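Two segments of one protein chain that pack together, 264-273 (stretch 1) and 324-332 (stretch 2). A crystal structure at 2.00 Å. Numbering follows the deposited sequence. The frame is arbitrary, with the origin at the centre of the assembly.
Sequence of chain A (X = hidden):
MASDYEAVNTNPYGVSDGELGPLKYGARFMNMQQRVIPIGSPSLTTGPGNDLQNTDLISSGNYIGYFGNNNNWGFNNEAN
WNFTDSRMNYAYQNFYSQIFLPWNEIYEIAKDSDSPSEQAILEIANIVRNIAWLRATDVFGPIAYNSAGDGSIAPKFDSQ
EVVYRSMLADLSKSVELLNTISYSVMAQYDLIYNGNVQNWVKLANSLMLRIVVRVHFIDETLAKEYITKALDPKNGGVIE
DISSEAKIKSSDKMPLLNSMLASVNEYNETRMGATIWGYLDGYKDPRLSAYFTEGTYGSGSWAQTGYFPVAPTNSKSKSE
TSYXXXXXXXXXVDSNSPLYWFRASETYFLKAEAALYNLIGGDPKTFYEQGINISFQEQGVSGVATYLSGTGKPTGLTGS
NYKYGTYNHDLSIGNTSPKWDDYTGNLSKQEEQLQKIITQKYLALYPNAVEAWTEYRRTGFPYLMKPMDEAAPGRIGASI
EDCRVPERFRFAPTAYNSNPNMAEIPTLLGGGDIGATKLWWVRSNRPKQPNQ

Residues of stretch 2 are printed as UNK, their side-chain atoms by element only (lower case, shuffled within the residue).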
# COMPACT_ATOMS: atom_id res chain seq x y z
N VAL A 264 7.56 -2.81 -15.90
CA VAL A 264 7.50 -4.24 -16.18
C VAL A 264 7.96 -4.60 -17.59
O VAL A 264 8.79 -5.50 -17.77
CB VAL A 264 6.07 -4.80 -15.97
CG1 VAL A 264 5.97 -6.23 -16.50
CG2 VAL A 264 5.71 -4.78 -14.48
N ASN A 265 7.43 -3.91 -18.60
CA ASN A 265 7.76 -4.22 -19.99
C ASN A 265 8.74 -3.31 -20.71
O ASN A 265 9.56 -3.78 -21.49
CB ASN A 265 6.48 -4.31 -20.82
CG ASN A 265 5.52 -5.36 -20.31
OD1 ASN A 265 5.92 -6.47 -19.95
ND2 ASN A 265 4.24 -5.03 -20.28
N GLU A 266 8.65 -2.01 -20.46
CA GLU A 266 9.54 -1.07 -21.13
C GLU A 266 10.97 -1.09 -20.59
O GLU A 266 11.92 -1.27 -21.34
CB GLU A 266 8.99 0.35 -21.03
CG GLU A 266 7.66 0.57 -21.75
CD GLU A 266 7.72 0.19 -23.23
OE1 GLU A 266 8.73 0.50 -23.89
OE2 GLU A 266 6.74 -0.41 -23.72
N TYR A 267 11.11 -0.92 -19.28
CA TYR A 267 12.42 -0.90 -18.65
C TYR A 267 12.92 -2.28 -18.24
O TYR A 267 14.11 -2.47 -18.00
CB TYR A 267 12.40 0.01 -17.42
CG TYR A 267 11.87 1.41 -17.66
CD1 TYR A 267 12.17 2.11 -18.83
CD2 TYR A 267 11.10 2.06 -16.69
CE1 TYR A 267 11.72 3.42 -19.03
CE2 TYR A 267 10.65 3.37 -16.88
CZ TYR A 267 10.96 4.04 -18.05
OH TYR A 267 10.54 5.34 -18.23
N ASN A 268 12.00 -3.25 -18.15
CA ASN A 268 12.34 -4.61 -17.76
C ASN A 268 12.99 -4.61 -16.38
O ASN A 268 13.97 -5.32 -16.15
CB ASN A 268 13.30 -5.22 -18.78
CG ASN A 268 12.62 -5.52 -20.10
OD1 ASN A 268 13.04 -5.05 -21.15
ND2 ASN A 268 11.55 -6.30 -20.04
N GLU A 269 12.42 -3.82 -15.48
CA GLU A 269 12.96 -3.70 -14.13
C GLU A 269 12.09 -4.29 -13.03
O GLU A 269 12.60 -4.70 -11.99
CB GLU A 269 13.26 -2.22 -13.83
CG GLU A 269 14.27 -1.61 -14.82
CD GLU A 269 14.53 -0.12 -14.60
OE1 GLU A 269 13.57 0.63 -14.32
OE2 GLU A 269 15.70 0.29 -14.72
N THR A 270 10.78 -4.35 -13.23
CA THR A 270 9.90 -4.90 -12.20
C THR A 270 9.50 -6.35 -12.48
O THR A 270 8.92 -6.66 -13.51
CB THR A 270 8.64 -4.04 -12.02
OG1 THR A 270 9.03 -2.76 -11.51
CG2 THR A 270 7.68 -4.69 -11.04
N ARG A 271 9.81 -7.22 -11.52
CA ARG A 271 9.52 -8.64 -11.62
C ARG A 271 8.88 -9.15 -10.33
O ARG A 271 8.74 -8.40 -9.36
CB ARG A 271 10.81 -9.39 -11.92
CG ARG A 271 11.48 -8.99 -13.25
CD ARG A 271 10.68 -9.51 -14.43
NE ARG A 271 11.27 -9.22 -15.74
CZ ARG A 271 10.91 -8.20 -16.51
NH1 ARG A 271 9.97 -7.35 -16.11
NH2 ARG A 271 11.47 -8.04 -17.70
N MSE A 272 8.51 -10.43 -10.31
CA MSE A 272 7.89 -11.04 -9.13
C MSE A 272 8.86 -11.09 -7.94
O MSE A 272 10.00 -11.53 -8.08
CB MSE A 272 7.41 -12.46 -9.46
CG MSE A 272 6.72 -13.18 -8.30
SE MSE A 272 6.22 -15.00 -8.77
CE MSE A 272 7.99 -15.74 -8.98
N GLY A 273 8.39 -10.65 -6.78
CA GLY A 273 9.21 -10.64 -5.58
C GLY A 273 9.33 -11.98 -4.89
O GLY A 273 8.42 -12.81 -4.96
N UNK A 324 18.93 -14.09 -17.30
CA UNK A 324 18.77 -12.95 -16.41
C UNK A 324 17.37 -12.72 -15.85
O UNK A 324 16.41 -13.36 -16.26
c UNK A 324 19.20 -11.67 -17.13
o UNK A 324 18.20 -11.29 -18.06
N UNK A 325 17.28 -11.78 -14.91
CA UNK A 325 16.00 -11.45 -14.29
C UNK A 325 15.06 -10.82 -15.31
O UNK A 325 13.88 -10.64 -15.03
c UNK A 325 16.22 -10.50 -13.11
N UNK A 326 15.57 -10.48 -16.49
CA UNK A 326 14.71 -9.90 -17.51
C UNK A 326 13.62 -10.91 -17.81
O UNK A 326 12.49 -10.54 -18.13
c UNK A 326 14.57 -9.15 -19.94
c UNK A 326 15.49 -9.58 -18.79
c UNK A 326 15.33 -8.66 -21.17
n UNK A 326 15.05 -7.75 -23.50
c UNK A 326 14.36 -8.32 -22.30
N UNK A 327 13.95 -12.19 -17.68
CA UNK A 327 12.99 -13.24 -17.95
C UNK A 327 12.47 -13.97 -16.72
O UNK A 327 11.98 -15.10 -16.82
c UNK A 327 13.58 -14.22 -18.96
c UNK A 327 15.30 -13.14 -20.44
c UNK A 327 13.04 -13.29 -21.22
c UNK A 327 13.99 -13.56 -20.24
c UNK A 327 14.70 -12.17 -22.56
c UNK A 327 13.39 -12.59 -22.38
c UNK A 327 15.66 -12.45 -21.59
N UNK A 328 12.57 -13.33 -15.57
CA UNK A 328 12.04 -13.90 -14.34
C UNK A 328 10.54 -13.70 -14.44
O UNK A 328 10.07 -13.01 -15.35
c UNK A 328 12.60 -13.16 -13.13
N UNK A 329 9.77 -14.28 -13.53
CA UNK A 329 8.32 -14.11 -13.55
C UNK A 329 7.99 -12.62 -13.50
O UNK A 329 8.67 -11.85 -12.82
o UNK A 329 7.81 -16.24 -12.50
c UNK A 329 7.68 -14.83 -12.36
N UNK A 330 6.96 -12.22 -14.24
CA UNK A 330 6.55 -10.82 -14.29
C UNK A 330 5.12 -10.65 -13.80
O UNK A 330 4.32 -11.56 -13.90
n UNK A 330 8.48 -8.72 -20.30
c UNK A 330 6.59 -10.29 -15.72
c UNK A 330 7.86 -10.57 -16.48
n UNK A 330 8.95 -10.27 -18.67
c UNK A 330 7.77 -9.95 -17.87
n UNK A 330 10.35 -10.05 -20.48
c UNK A 330 9.26 -9.68 -19.82
N UNK A 331 4.80 -9.47 -13.27
CA UNK A 331 3.43 -9.25 -12.80
C UNK A 331 2.54 -9.28 -14.05
O UNK A 331 2.93 -8.75 -15.10
c UNK A 331 5.67 -8.35 -12.87
c UNK A 331 4.91 -7.74 -11.73
c UNK A 331 3.49 -7.84 -12.20
N UNK A 332 1.38 -9.92 -13.96
CA UNK A 332 0.47 -9.95 -15.09
C UNK A 332 -0.28 -8.62 -15.09
O UNK A 332 -0.84 -8.22 -14.07
c UNK A 332 -0.55 -14.81 -15.98
c UNK A 332 -0.53 -11.09 -14.96
c UNK A 332 -1.09 -13.49 -15.44
n UNK A 332 -1.59 -15.88 -15.96
c UNK A 332 0.02 -12.44 -15.37
O HOH W 1 9.54 -6.72 -21.98
O HOH W 2 5.13 -8.80 -19.77

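Position 324 has two side-chain atoms, one carbon then one oxygen. They stay out of reach of stretch 1. One carbon bearing one oxygen is serine, S324.

Position 325 has a single side-chain carbon, so it is alanine, A325. Its carbonyl matters more than its methyl: R271 NE gives a weak hydrogen bond to A325 O at 3.1 Å.

Position 326 carries four carbons in a row ending in nitrogen. The chain is fully extended, with every chi angle near t. Its second side-chain carbon lies 4.0 Å from R271 NH2. This is lysine, K326. Its backbone oxygen takes two hydrogen bonds from one guanidinium, R271 NH2 to K326 O at 2.7 Å and R271 NE to K326 O at 3.0 Å. K326 N also bonds S324 OG at 3.2 Å.

Position 327 has one carbon and then a ring of six carbons with no heteroatom. Its CA-to-CB bond points away from stretch 1. It is phenylalanine, F327. Its backbone nitrogen bonds S324 O at 3.1 Å, helping to hold the turn.

Position 328 again has one carbon, pointing toward stretch 1 and 4.3 Å from CG of R271. It is alanine, A328. A328 N bonds A325 O at 3.0 Å.

Position 329 has one carbon and one oxygen. Its CB lies 3.5 Å from CE of M272, a selenomethionine. It is serine, S329. Its hydroxyl is satisfied elsewhere in the structure. M272 N donates a nearly straight hydrogen bond to S329 O at 2.9 Å.

Position 330 has three carbons, a nitrogen, and a carbon carrying two more nitrogens. One terminal nitrogen lies 3.4 Å from N265 OD1. The group is a guanidinium, so the residue is arginine, R330. That nitrogen is NH1, and its hydrogen bond to N265 OD1 is weak. Water 1 joins R330 NH1 (2.8 Å) to N265 O (3.0 Å).

Position 331 has three carbons closing a ring onto the backbone nitrogen. The ring carbon bonded to that nitrogen lies 3.9 Å from V264 CG2. It is proline, P331.

Position 332 has four carbons in a row ending in nitrogen. Its CA-to-CB bond points away, and it makes no contact with stretch 1. It is lysine, K332.

The contact centres on R271. The edge of its guanidinium grips the carbonyls of the 325-326 turn, while R330 lies flat over one face, centres 4.0 Å apart and planes at 13°. Both groups are positively charged, but R271 also meets carbonyls of its own stretch: R271 NH1 bonds V264 O at 2.8 Å and T270 O at 2.9 Å. The M272 to S329 backbone bond and the packing of V264 on P331 complete the join.

Stretch 2 (324-332) SAKFASRPK
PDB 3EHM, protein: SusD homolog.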